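Local coordinates for odorant-binding protein 47 (Anopheles gambiae, PDB 3PM2), which binds hydrophobic odorants such as menthol, citronellal and indole, and is thought to carry them through the aqueous fluid around olfactory dendrites, at residues V20-V25 / M143-E148; K42-M47 / E125-C130; N69-R74 / S109-I114. All blocks are in the same frame, centred on the assembly; numbering follows the deposited sequence.

Contact 1 of 3, residues V20-V25 / M143-E148; sequences VTPFLV and MTLFAE
Leu145 of helix 133-147 meets Thr21 and Pro22 of the loop that precedes helix 27-44. Its CB lies 4.3 Å from Thr21 CB, the closest approach of these two side chains. With CG set beside the backbone N and anti to the carbonyl carbon (chi1 -64°), the branch reaches Pro22. One methyl, Leu145 CD1, is 3.7 Å from Pro22 O and 4.1 Å from Pro22 CD; the other, CD2, is 4.2 Å from that same ring carbon, so both branches touch one corner of the proline ring. Thr21 extends the seam toward the end of the helix. Its CG2 rests 4.0 Å from Phe146 CA and then approaches the edge of the Phe146 ring near its plane, at 4.4 Å from CD1. Beyond the loop, Phe154 and Phe172 meet this ring edge-to-face, while Pro22 also packs on Trp92 and Thr96 of helix 92-109. The Cys19-Cys149 disulfide joins the residues immediately flanking the two segments. No hydrogen bond crosses the interface: the loop is matched to the helix by van der Waals fit, beside a covalent tie.

Contact 2 of 3, residues K42-M47 / E125-C130; sequences KRQMAM and EGEQIC
Gln44 NE2 is held by two partners, a carboxylate oxygen and a water. It donates to Glu127 OE2 at 2.9 Å along a nearly straight N-H...O path of 172°, and the acceptor lies in the amide plane. Glu127 accepts this bond through the anti lone pair of OE2, the one turned away from its other oxygen, and the carboxylate is rotated 72° from the amide plane. Both side chains reach out fully beyond CG. For Glu127, a CG anti to the backbone N (chi1 -177°) sends the carboxylate from the loop toward the end of helix 27-44. The water accepts the second N-H, with its oxygen 2.9 Å from Gln44 NE2, and also accepts from Cys130 N at 2.9 Å, extending the link along the 125-130 backbone. Its contact with Gln128 O is weak.

Glu127 OE1 is engaged separately, by a salt bridge from Arg52 NH1 and a hydrogen bond from Ala123 N; with both oxygens so occupied, the buried carboxylate is fixed in rotation and its negative charge is probably stabilised. Met47, approaching Glu127 from the opposite direction, brings CE to 4.0 Å from Glu127 OE1 and adds an apolar flank.

In the wider fold, the loop between helices 111-118 and 133-147 is thus clasped to the last turn of helix 27-44. Gln128 N bonds to Gln40 OE1 one turn back on that helix, Arg43 makes a cation-pi contact with Phe124, and the Cys55-Cys130 disulfide anchors the loop's other end to the start of helix 55-63.

Contact 3 of 3, residues N69-R74 / S109-I114; sequences NGKIDR and SIKDEI. Unlike the reference sequence in segment 109-114: Ser109 (reference Thr).
A surface encounter between two like charges brings Lys71, on the second strand of the small hairpin 67-68/71-72, up against Lys111, at the start of helix 111-118. The two ammonium groups come tip to tip, with Lys71 NZ 3.4 Å from Lys111 NZ, and this is the sole contact within 4.5 Å between the segments. Only 51 Å² is buried, both sides summed. Since both nitrogens are donors, no hydrogen bond forms between them.

Each chain bends to get there. Lys71 leaves its strand pointing away from the helix, and a turn at chi2 (-69°) brings the amine round; Lys111 runs extended until its last bond, where chi4 of -73° swings NZ to the side. The two side chains meet at an oblique angle.

The two backbones are held by separate interactions. Asn69 and Gly70 have positive phi at the hairpin turn. Asp73 then N-caps helix 74-85, its OD1 accepting from Ala76 N, and Arg74 forms a salt bridge to Asp101 of helix 92-109. Across the contact, Ile110 is the first residue beyond helix 92-109 and occupies the N-cap position of helix 111-118, where Ile114 N bonds to Ile110 O at 2.9 Å. Deeper in, Ile72 and Ile114 both lean on Ile133 of helix 133-147, an apolar link that joins the hairpin and the helix indirectly.

Two charged amines at this separation should repel; the nearby N-terminal end of helix 111-118 may further disfavour a full charge on Lys111. The pair is therefore probably tolerated through solvent screening or a lowered proton affinity of one amine, and the contact itself contributes little attraction.

The three contacts form a nested set. Contact 1 closes the longest loop of chain, contact 2 lies within it, and contact 3 lies within the loop closed by contact 2. Contacts 1 and 2 fall on opposite sides of the chain's centre, with their own centres about 26 Å apart. Contact 3 is about 21 Å from contact 1 and 19 Å from contact 2, centre to centre; its nearest atoms come within about 7 Å of each, without touching. Helix 133-147 is a shared reference: contact 1 uses its end, the loop of contact 2 leads into it, and both sides of contact 3 pack on its start. Together they run from buried apolar to surface charged, and none can be assigned to the odorant site on geometry alone.

Contact 1 of 3, residues V20-V25 / M143-E148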
ATOM      1  N   VAL A  20     -14.736   2.597   5.270  1.00 19.64           N
ATOM      2  CA  VAL A  20     -13.918   3.730   5.657  1.00 20.77           C
ATOM      3  C   VAL A  20     -12.787   3.133   6.501  1.00 22.49           C
ATOM      4  O   VAL A  20     -13.039   2.548   7.553  1.00 20.46           O
ATOM      5  CB  VAL A  20     -14.722   4.851   6.372  1.00 26.35           C
ATOM      6  CG1 VAL A  20     -13.806   5.998   6.777  1.00 26.86           C
ATOM      7  CG2 VAL A  20     -15.852   5.363   5.478  1.00 26.18           C
ATOM      8  N   THR A  21     -11.553   3.211   5.999  1.00 19.71           N
ATOM      9  CA  THR A  21     -10.400   2.581   6.655  1.00 17.92           C
ATOM     10  C   THR A  21      -9.438   3.615   7.256  1.00 20.71           C
ATOM     11  O   THR A  21      -9.394   4.763   6.802  1.00 22.02           O
ATOM     12  CB  THR A  21      -9.611   1.727   5.617  1.00 22.17           C
ATOM     13  OG1 THR A  21      -9.261   2.560   4.532  1.00 18.19           O
ATOM     14  CG2 THR A  21     -10.392   0.521   5.085  1.00 19.82           C
ATOM     15  N   PRO A  22      -8.597   3.211   8.232  1.00 16.50           N
ATOM     16  CA  PRO A  22      -7.560   4.120   8.738  1.00 16.02           C
ATOM     17  C   PRO A  22      -6.590   4.503   7.615  1.00 21.77           C
ATOM     18  O   PRO A  22      -6.486   3.800   6.593  1.00 22.91           O
ATOM     19  CB  PRO A  22      -6.843   3.264   9.788  1.00 17.12           C
ATOM     20  CG  PRO A  22      -7.864   2.263  10.208  1.00 21.27           C
ATOM     21  CD  PRO A  22      -8.507   1.904   8.906  1.00 17.52           C
ATOM     22  N   PHE A  23      -5.889   5.611   7.791  1.00 18.17           N
ATOM     23  CA  PHE A  23      -4.909   6.051   6.791  1.00 18.32           C
ATOM     24  C   PHE A  23      -3.675   6.610   7.477  1.00 23.12           C
ATOM     25  O   PHE A  23      -3.726   6.990   8.651  1.00 22.52           O
ATOM     26  CB  PHE A  23      -5.533   7.091   5.843  1.00 19.33           C
ATOM     27  CG  PHE A  23      -6.076   8.331   6.520  1.00 20.06           C
ATOM     28  CD1 PHE A  23      -5.241   9.407   6.822  1.00 22.26           C
ATOM     29  CD2 PHE A  23      -7.433   8.454   6.798  1.00 21.19           C
ATOM     30  CE1 PHE A  23      -5.743  10.551   7.437  1.00 22.12           C
ATOM     31  CE2 PHE A  23      -7.938   9.603   7.412  1.00 22.86           C
ATOM     32  CZ  PHE A  23      -7.093  10.643   7.735  1.00 20.56           C
ATOM     33  N   LEU A  24      -2.590   6.718   6.724  1.00 22.12           N
ATOM     34  CA  LEU A  24      -1.307   7.244   7.183  1.00 23.17           C
ATOM     35  C   LEU A  24      -1.060   8.641   6.555  1.00 26.87           C
ATOM     36  O   LEU A  24      -0.256   9.423   7.069  1.00 27.06           O
ATOM     37  CB  LEU A  24      -0.263   6.176   6.760  1.00 24.99           C
ATOM     38  CG  LEU A  24       1.098   6.488   6.199  1.00 30.21           C
ATOM     39  CD1 LEU A  24       1.999   5.307   6.373  1.00 29.93           C
ATOM     40  CD2 LEU A  24       1.017   6.697   4.754  1.00 34.72           C
ATOM     41  N   VAL A  25      -1.752   8.943   5.442  1.00 23.85           N
ATOM     42  CA  VAL A  25      -1.612  10.189   4.686  1.00 24.41           C
ATOM     43  C   VAL A  25      -2.980  10.661   4.227  1.00 27.77           C
ATOM     44  O   VAL A  25      -3.813   9.837   3.882  1.00 26.11           O
ATOM     45  CB  VAL A  25      -0.634   9.950   3.487  1.00 29.99           C
ATOM     46  CG1 VAL A  25      -0.863  10.912   2.343  1.00 30.12           C
ATOM     47  CG2 VAL A  25       0.805  10.061   3.932  1.00 30.73           C
ATOM     48  N   MET A 143      -4.267  -3.296   1.974  1.00 12.87           N
ATOM     49  CA  MET A 143      -5.009  -4.537   1.678  1.00 12.14           C
ATOM     50  C   MET A 143      -5.542  -5.176   2.951  1.00 15.27           C
ATOM     51  O   MET A 143      -6.684  -5.622   2.965  1.00 13.90           O
ATOM     52  CB  MET A 143      -4.128  -5.541   0.905  1.00 13.98           C
ATOM     53  CG  MET A 143      -3.751  -5.020  -0.481  1.00 17.36           C
ATOM     54  SD  MET A 143      -2.684  -6.181  -1.413  1.00 21.79           S
ATOM     55  CE  MET A 143      -1.284  -6.153  -0.518  1.00 19.97           C
ATOM     56  N   THR A 144      -4.710  -5.222   4.000  1.00 12.21           N
ATOM     57  CA  THR A 144      -5.102  -5.836   5.281  1.00 12.78           C
ATOM     58  C   THR A 144      -6.239  -5.054   5.954  1.00 16.49           C
ATOM     59  O   THR A 144      -7.192  -5.681   6.429  1.00 16.08           O
ATOM     60  CB  THR A 144      -3.889  -5.981   6.218  1.00 15.01           C
ATOM     61  OG1 THR A 144      -2.851  -6.722   5.544  1.00 16.32           O
ATOM     62  CG2 THR A 144      -4.261  -6.646   7.551  1.00 18.53           C
ATOM     63  N   LEU A 145      -6.125  -3.707   6.031  1.00 14.54           N
ATOM     64  CA  LEU A 145      -7.178  -2.884   6.660  1.00 14.87           C
ATOM     65  C   LEU A 145      -8.535  -3.084   5.998  1.00 19.88           C
ATOM     66  O   LEU A 145      -9.536  -3.268   6.688  1.00 19.40           O
ATOM     67  CB  LEU A 145      -6.823  -1.378   6.681  1.00 14.73           C
ATOM     68  CG  LEU A 145      -5.589  -1.024   7.543  1.00 18.55           C
ATOM     69  CD1 LEU A 145      -5.074   0.402   7.206  1.00 22.14           C
ATOM     70  CD2 LEU A 145      -5.830  -1.338   9.056  1.00 18.72           C
ATOM     71  N   PHE A 146      -8.557  -3.074   4.662  1.00 16.80           N
ATOM     72  CA  PHE A 146      -9.774  -3.263   3.874  1.00 16.17           C
ATOM     73  C   PHE A 146     -10.403  -4.647   4.110  1.00 21.77           C
ATOM     74  O   PHE A 146     -11.617  -4.729   4.300  1.00 21.42           O
ATOM     75  CB  PHE A 146      -9.476  -3.034   2.375  1.00 17.37           C
ATOM     76  CG  PHE A 146     -10.696  -2.930   1.486  1.00 19.10           C
ATOM     77  CD1 PHE A 146     -11.482  -1.776   1.480  1.00 22.08           C
ATOM     78  CD2 PHE A 146     -11.032  -3.960   0.616  1.00 21.64           C
ATOM     79  CE1 PHE A 146     -12.562  -1.648   0.600  1.00 23.05           C
ATOM     80  CE2 PHE A 146     -12.141  -3.847  -0.238  1.00 24.04           C
ATOM     81  CZ  PHE A 146     -12.902  -2.695  -0.238  1.00 22.69           C
ATOM     82  N   ALA A 147      -9.575  -5.718   4.118  1.00 17.65           N
ATOM     83  CA  ALA A 147     -10.006  -7.114   4.337  1.00 16.97           C
ATOM     84  C   ALA A 147     -10.534  -7.371   5.757  1.00 20.80           C
ATOM     85  O   ALA A 147     -11.399  -8.225   5.956  1.00 21.11           O
ATOM     86  CB  ALA A 147      -8.843  -8.058   4.046  1.00 17.28           C
ATOM     87  N   GLU A 148     -10.024  -6.626   6.741  1.00 16.93           N
ATOM     88  CA  GLU A 148     -10.410  -6.784   8.144  1.00 16.00           C
ATOM     89  C   GLU A 148     -11.646  -5.966   8.524  1.00 20.24           C
ATOM     90  O   GLU A 148     -12.139  -6.060   9.653  1.00 21.20           O
ATOM     91  CB  GLU A 148      -9.239  -6.422   9.067  1.00 18.00           C
ATOM     92  CG  GLU A 148      -8.063  -7.378   9.012  1.00 24.52           C
ATOM     93  CD  GLU A 148      -8.305  -8.770   9.539  1.00 34.55           C
ATOM     94  OE1 GLU A 148      -9.377  -9.022  10.131  1.00 34.47           O
ATOM     95  OE2 GLU A 148      -7.415  -9.622   9.342  1.00 40.79           O
TER

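Contact 2 of 3, residues K42-M47 / E125-C130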
ATOM      1  N   LYS A  42       3.067   1.461 -13.182  1.00 14.99           N
ATOM      2  CA  LYS A  42       2.349   0.560 -14.117  1.00 15.01           C
ATOM      3  C   LYS A  42       3.347  -0.129 -15.028  1.00 16.52           C
ATOM      4  O   LYS A  42       3.216  -1.331 -15.253  1.00 16.75           O
ATOM      5  CB  LYS A  42       1.282   1.326 -14.903  1.00 18.58           C
ATOM      6  CG  LYS A  42       0.097   1.694 -14.008  1.00 25.86           C
ATOM      7  CD  LYS A  42      -1.014   2.360 -14.765  1.00 30.93           C
ATOM      8  CE  LYS A  42      -2.313   2.178 -14.031  1.00 44.55           C
ATOM      9  NZ  LYS A  42      -3.407   2.966 -14.671  1.00 56.41           N
ATOM     10  N   ARG A  43       4.383   0.596 -15.507  1.00 11.93           N
ATOM     11  CA  ARG A  43       5.412  -0.023 -16.346  1.00 11.96           C
ATOM     12  C   ARG A  43       6.124  -1.130 -15.571  1.00 15.58           C
ATOM     13  O   ARG A  43       6.394  -2.205 -16.117  1.00 14.75           O
ATOM     14  CB  ARG A  43       6.441   1.015 -16.828  1.00 13.91           C
ATOM     15  CG  ARG A  43       5.929   1.861 -17.981  1.00 20.27           C
ATOM     16  CD  ARG A  43       7.058   2.491 -18.776  1.00 19.42           C
ATOM     17  NE  ARG A  43       7.791   1.524 -19.601  1.00 14.80           N
ATOM     18  CZ  ARG A  43       8.665   1.869 -20.538  1.00 26.48           C
ATOM     19  NH1 ARG A  43       8.927   3.153 -20.774  1.00 20.43           N
ATOM     20  NH2 ARG A  43       9.280   0.941 -21.250  1.00 19.39           N
ATOM     21  N   GLN A  44       6.440  -0.861 -14.295  1.00 14.03           N
ATOM     22  CA  GLN A  44       7.130  -1.844 -13.434  1.00 12.76           C
ATOM     23  C   GLN A  44       6.283  -3.093 -13.144  1.00 16.97           C
ATOM     24  O   GLN A  44       6.858  -4.141 -12.854  1.00 17.47           O
ATOM     25  CB  GLN A  44       7.635  -1.206 -12.150  1.00 13.99           C
ATOM     26  CG  GLN A  44       8.724  -0.133 -12.374  1.00 12.94           C
ATOM     27  CD  GLN A  44       9.043   0.552 -11.074  1.00 23.36           C
ATOM     28  OE1 GLN A  44       8.159   0.801 -10.241  1.00 15.07           O
ATOM     29  NE2 GLN A  44      10.322   0.820 -10.848  1.00 18.76           N
ATOM     30  N   MET A  45       4.947  -3.014 -13.254  1.00 14.43           N
ATOM     31  CA  MET A  45       4.106  -4.213 -13.094  1.00 15.58           C
ATOM     32  C   MET A  45       4.292  -5.208 -14.243  1.00 20.16           C
ATOM     33  O   MET A  45       3.856  -6.351 -14.118  1.00 20.26           O
ATOM     34  CB  MET A  45       2.620  -3.844 -13.116  1.00 18.40           C
ATOM     35  CG  MET A  45       2.147  -3.242 -11.883  1.00 23.14           C
ATOM     36  SD  MET A  45       0.429  -2.810 -12.215  1.00 29.26           S
ATOM     37  CE  MET A  45       0.392  -1.346 -11.283  1.00 25.54           C
ATOM     38  N   ALA A  46       4.834  -4.751 -15.390  1.00 16.24           N
ATOM     39  CA  ALA A  46       5.017  -5.557 -16.598  1.00 16.72           C
ATOM     40  C   ALA A  46       6.484  -5.939 -16.775  1.00 24.15           C
ATOM     41  O   ALA A  46       6.960  -6.107 -17.908  1.00 26.69           O
ATOM     42  CB  ALA A  46       4.519  -4.770 -17.818  1.00 16.98           C
ATOM     43  N   MET A  47       7.209  -6.074 -15.658  1.00 17.37           N
ATOM     44  CA  MET A  47       8.624  -6.443 -15.709  1.00 17.86           C
ATOM     45  C   MET A  47       8.860  -7.671 -14.863  1.00 22.51           C
ATOM     46  O   MET A  47       8.352  -7.766 -13.752  1.00 22.64           O
ATOM     47  CB  MET A  47       9.532  -5.288 -15.303  1.00 20.68           C
ATOM     48  CG  MET A  47       9.485  -4.134 -16.304  1.00 25.54           C
ATOM     49  SD  MET A  47      10.138  -2.631 -15.603  1.00 31.33           S
ATOM     50  CE  MET A  47      11.818  -2.992 -15.710  1.00 29.35           C
ATOM     51  N   GLU A 125      13.954   3.706 -20.130  1.00 32.58           N
ATOM     52  CA  GLU A 125      14.415   5.090 -20.144  1.00 31.68           C
ATOM     53  C   GLU A 125      13.657   5.933 -19.124  1.00 35.72           C
ATOM     54  O   GLU A 125      12.434   6.049 -19.186  1.00 34.69           O
ATOM     55  CB  GLU A 125      14.260   5.691 -21.543  1.00 33.34           C
ATOM     56  CG  GLU A 125      15.529   5.658 -22.378  1.00 47.17           C
ATOM     57  CD  GLU A 125      16.754   6.081 -21.591  1.00 71.87           C
ATOM     58  OE1 GLU A 125      17.653   5.237 -21.390  1.00 65.05           O
ATOM     59  OE2 GLU A 125      16.818   7.256 -21.174  1.00 68.27           O
ATOM     60  N   GLY A 126      14.394   6.520 -18.187  1.00 30.77           N
ATOM     61  CA  GLY A 126      13.799   7.377 -17.171  1.00 29.55           C
ATOM     62  C   GLY A 126      13.197   6.644 -15.984  1.00 30.90           C
ATOM     63  O   GLY A 126      12.452   7.242 -15.206  1.00 30.73           O
ATOM     64  N   GLU A 127      13.475   5.347 -15.848  1.00 23.66           N
ATOM     65  CA  GLU A 127      12.961   4.601 -14.693  1.00 19.98           C
ATOM     66  C   GLU A 127      13.731   5.030 -13.453  1.00 21.15           C
ATOM     67  O   GLU A 127      14.951   4.915 -13.428  1.00 21.94           O
ATOM     68  CB  GLU A 127      13.139   3.095 -14.880  1.00 20.48           C
ATOM     69  CG  GLU A 127      12.545   2.303 -13.713  1.00 24.18           C
ATOM     70  CD  GLU A 127      12.788   0.812 -13.744  1.00 31.21           C
ATOM     71  OE1 GLU A 127      13.651   0.366 -14.528  1.00 22.06           O
ATOM     72  OE2 GLU A 127      12.111   0.088 -12.982  1.00 21.63           O
ATOM     73  N   GLN A 128      13.028   5.480 -12.426  1.00 19.01           N
ATOM     74  CA  GLN A 128      13.657   5.839 -11.154  1.00 19.04           C
ATOM     75  C   GLN A 128      13.530   4.651 -10.197  1.00 20.73           C
ATOM     76  O   GLN A 128      12.416   4.162  -9.965  1.00 20.08           O
ATOM     77  CB  GLN A 128      13.012   7.093 -10.561  1.00 20.72           C
ATOM     78  CG  GLN A 128      13.342   7.302  -9.082  1.00 29.28           C
ATOM     79  CD  GLN A 128      13.601   8.727  -8.686  1.00 51.64           C
ATOM     80  OE1 GLN A 128      14.030   9.575  -9.493  1.00 41.12           O
ATOM     81  NE2 GLN A 128      13.357   9.007  -7.407  1.00 43.84           N
ATOM     82  N   ILE A 129      14.664   4.185  -9.648  1.00 16.21           N
ATOM     83  CA  ILE A 129      14.642   3.056  -8.728  1.00 15.58           C
ATOM     84  C   ILE A 129      14.357   3.546  -7.313  1.00 20.28           C
ATOM     85  O   ILE A 129      15.034   4.443  -6.839  1.00 20.79           O
ATOM     86  CB  ILE A 129      15.956   2.215  -8.822  1.00 18.69           C
ATOM     87  CG1 ILE A 129      16.139   1.610 -10.249  1.00 18.62           C
ATOM     88  CG2 ILE A 129      16.043   1.137  -7.732  1.00 18.97           C
ATOM     89  CD1 ILE A 129      15.025   0.627 -10.754  1.00 17.14           C
ATOM     90  N   CYS A 130      13.335   2.983  -6.660  1.00 15.16           N
ATOM     91  CA  CYS A 130      12.959   3.305  -5.274  1.00 15.11           C
ATOM     92  C   CYS A 130      13.181   2.077  -4.423  1.00 16.53           C
ATOM     93  O   CYS A 130      13.078   0.948  -4.925  1.00 15.97           O
ATOM     94  CB  CYS A 130      11.507   3.782  -5.187  1.00 16.23           C
ATOM     95  SG  CYS A 130      11.251   5.434  -5.897  1.00 20.82           S
TER
HETATM   96  O   HOH W   1      11.716   1.215  -8.281  1.00 18.05           O

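Contact 3 of 3, residues N69-R74 / S109-I114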
ATOM      1  N   ASN A  69      16.895   5.766   4.102  1.00 18.09           N
ATOM      2  CA  ASN A  69      17.873   4.748   3.686  1.00 18.72           C
ATOM      3  C   ASN A  69      17.440   3.297   3.960  1.00 23.09           C
ATOM      4  O   ASN A  69      18.055   2.613   4.787  1.00 24.92           O
ATOM      5  CB  ASN A  69      19.243   5.018   4.361  1.00 19.72           C
ATOM      6  CG  ASN A  69      19.963   6.234   3.846  1.00 49.22           C
ATOM      7  OD1 ASN A  69      20.076   6.454   2.638  1.00 46.61           O
ATOM      8  ND2 ASN A  69      20.468   7.049   4.756  1.00 46.13           N
ATOM      9  N   GLY A  70      16.346   2.886   3.324  1.00 17.90           N
ATOM     10  CA  GLY A  70      15.830   1.529   3.394  1.00 18.10           C
ATOM     11  C   GLY A  70      15.076   1.126   4.636  1.00 20.92           C
ATOM     12  O   GLY A  70      14.765  -0.059   4.789  1.00 20.29           O
ATOM     13  N   LYS A  71      14.723   2.099   5.505  1.00 16.20           N
ATOM     14  CA  LYS A  71      13.995   1.797   6.729  1.00 17.13           C
ATOM     15  C   LYS A  71      12.764   2.672   6.866  1.00 18.33           C
ATOM     16  O   LYS A  71      12.793   3.834   6.473  1.00 15.89           O
ATOM     17  CB  LYS A  71      14.861   2.012   7.988  1.00 20.20           C
ATOM     18  CG  LYS A  71      16.126   1.154   8.067  1.00 35.29           C
ATOM     19  CD  LYS A  71      15.852  -0.329   8.289  1.00 45.63           C
ATOM     20  CE  LYS A  71      17.144  -1.116   8.295  1.00 61.05           C
ATOM     21  NZ  LYS A  71      16.904  -2.577   8.430  1.00 71.84           N
ATOM     22  N   ILE A  72      11.718   2.101   7.479  1.00 17.29           N
ATOM     23  CA  ILE A  72      10.461   2.790   7.803  1.00 17.24           C
ATOM     24  C   ILE A  72      10.396   2.953   9.317  1.00 23.77           C
ATOM     25  O   ILE A  72      10.690   2.011  10.048  1.00 24.98           O
ATOM     26  CB  ILE A  72       9.209   2.055   7.230  1.00 19.31           C
ATOM     27  CG1 ILE A  72       9.239   1.952   5.674  1.00 19.05           C
ATOM     28  CG2 ILE A  72       7.886   2.667   7.769  1.00 20.08           C
ATOM     29  CD1 ILE A  72       9.125   3.350   4.871  1.00 17.15           C
ATOM     30  N   ASP A  73      10.053   4.165   9.789  1.00 19.34           N
ATOM     31  CA  ASP A  73       9.965   4.456  11.219  1.00 18.65           C
ATOM     32  C   ASP A  73       8.648   3.883  11.730  1.00 21.43           C
ATOM     33  O   ASP A  73       7.598   4.510  11.576  1.00 18.23           O
ATOM     34  CB  ASP A  73      10.061   5.979  11.436  1.00 20.77           C
ATOM     35  CG  ASP A  73       9.998   6.477  12.875  1.00 27.95           C
ATOM     36  OD1 ASP A  73       9.553   5.706  13.761  1.00 25.53           O
ATOM     37  OD2 ASP A  73      10.317   7.658  13.103  1.00 27.71           O
ATOM     38  N   ARG A  74       8.698   2.671  12.301  1.00 19.35           N
ATOM     39  CA  ARG A  74       7.498   1.997  12.808  1.00 20.35           C
ATOM     40  C   ARG A  74       6.758   2.785  13.907  1.00 24.84           C
ATOM     41  O   ARG A  74       5.531   2.813  13.918  1.00 22.66           O
ATOM     42  CB  ARG A  74       7.832   0.564  13.276  1.00 23.39           C
ATOM     43  CG  ARG A  74       6.604  -0.192  13.743  1.00 28.41           C
ATOM     44  CD  ARG A  74       6.921  -1.627  14.048  1.00 26.49           C
ATOM     45  NE  ARG A  74       5.757  -2.268  14.639  1.00 21.90           N
ATOM     46  CZ  ARG A  74       5.607  -3.576  14.754  1.00 28.35           C
ATOM     47  NH1 ARG A  74       6.555  -4.404  14.315  1.00 21.11           N
ATOM     48  NH2 ARG A  74       4.513  -4.074  15.306  1.00 19.45           N
ATOM     49  N   SER A 109      10.502 -11.069   6.627  1.00 17.40           N
ATOM     50  CA  SER A 109      10.625 -12.406   6.010  1.00 18.13           C
ATOM     51  C   SER A 109      11.162 -12.358   4.579  1.00 22.35           C
ATOM     52  O   SER A 109      11.737 -13.340   4.128  1.00 23.72           O
ATOM     53  CB  SER A 109       9.271 -13.118   6.024  1.00 20.76           C
ATOM     54  OG  SER A 109       8.329 -12.438   5.211  1.00 22.67           O
ATOM     55  N   ILE A 110      10.993 -11.219   3.888  1.00 17.61           N
ATOM     56  CA  ILE A 110      11.469 -11.022   2.520  1.00 17.72           C
ATOM     57  C   ILE A 110      12.577  -9.960   2.414  1.00 21.41           C
ATOM     58  O   ILE A 110      12.821  -9.443   1.320  1.00 21.05           O
ATOM     59  CB  ILE A 110      10.303 -10.816   1.507  1.00 21.21           C
ATOM     60  CG1 ILE A 110       9.447  -9.558   1.864  1.00 20.40           C
ATOM     61  CG2 ILE A 110       9.426 -12.100   1.397  1.00 23.71           C
ATOM     62  CD1 ILE A 110       8.514  -9.113   0.779  1.00 19.92           C
ATOM     63  N   LYS A 111      13.298  -9.699   3.528  1.00 18.71           N
ATOM     64  CA  LYS A 111      14.429  -8.772   3.612  1.00 18.67           C
ATOM     65  C   LYS A 111      15.384  -8.934   2.424  1.00 20.28           C
ATOM     66  O   LYS A 111      15.748  -7.947   1.821  1.00 19.73           O
ATOM     67  CB  LYS A 111      15.225  -9.025   4.904  1.00 23.00           C
ATOM     68  CG  LYS A 111      15.106  -7.938   5.942  1.00 50.31           C
ATOM     69  CD  LYS A 111      15.963  -8.238   7.175  1.00 61.67           C
ATOM     70  CE  LYS A 111      15.859  -7.147   8.220  1.00 76.01           C
ATOM     71  NZ  LYS A 111      16.575  -5.903   7.818  1.00 84.46           N
ATOM     72  N   ASP A 112      15.800 -10.164   2.085  1.00 17.75           N
ATOM     73  CA  ASP A 112      16.758 -10.347   0.986  1.00 17.18           C
ATOM     74  C   ASP A 112      16.249  -9.878  -0.376  1.00 20.40           C
ATOM     75  O   ASP A 112      16.971  -9.174  -1.100  1.00 19.28           O
ATOM     76  CB  ASP A 112      17.306 -11.771   0.975  1.00 20.76           C
ATOM     77  CG  ASP A 112      18.181 -12.050   2.201  1.00 47.37           C
ATOM     78  OD1 ASP A 112      18.775 -11.083   2.753  1.00 48.83           O
ATOM     79  OD2 ASP A 112      18.286 -13.224   2.597  1.00 61.80           O
ATOM     80  N   GLU A 113      14.994 -10.204  -0.687  1.00 16.50           N
ATOM     81  CA  GLU A 113      14.333  -9.784  -1.928  1.00 15.80           C
ATOM     82  C   GLU A 113      14.178  -8.261  -1.958  1.00 17.08           C
ATOM     83  O   GLU A 113      14.484  -7.633  -2.974  1.00 14.78           O
ATOM     84  CB  GLU A 113      12.982 -10.463  -2.022  1.00 16.93           C
ATOM     85  CG  GLU A 113      12.209 -10.098  -3.271  1.00 24.96           C
ATOM     86  CD  GLU A 113      10.850 -10.753  -3.269  1.00 39.12           C
ATOM     87  OE1 GLU A 113       9.857 -10.077  -2.917  1.00 29.79           O
ATOM     88  OE2 GLU A 113      10.790 -11.968  -3.554  1.00 33.31           O
ATOM     89  N   ILE A 114      13.757  -7.666  -0.818  1.00 14.99           N
ATOM     90  CA  ILE A 114      13.628  -6.202  -0.715  1.00 14.83           C
ATOM     91  C   ILE A 114      14.999  -5.541  -0.959  1.00 16.60           C
ATOM     92  O   ILE A 114      15.092  -4.611  -1.750  1.00 15.30           O
ATOM     93  CB  ILE A 114      13.015  -5.815   0.657  1.00 17.22           C
ATOM     94  CG1 ILE A 114      11.510  -6.220   0.712  1.00 16.53           C
ATOM     95  CG2 ILE A 114      13.203  -4.302   0.943  1.00 17.35           C
ATOM     96  CD1 ILE A 114      10.811  -6.088   2.127  1.00 16.90           C
TER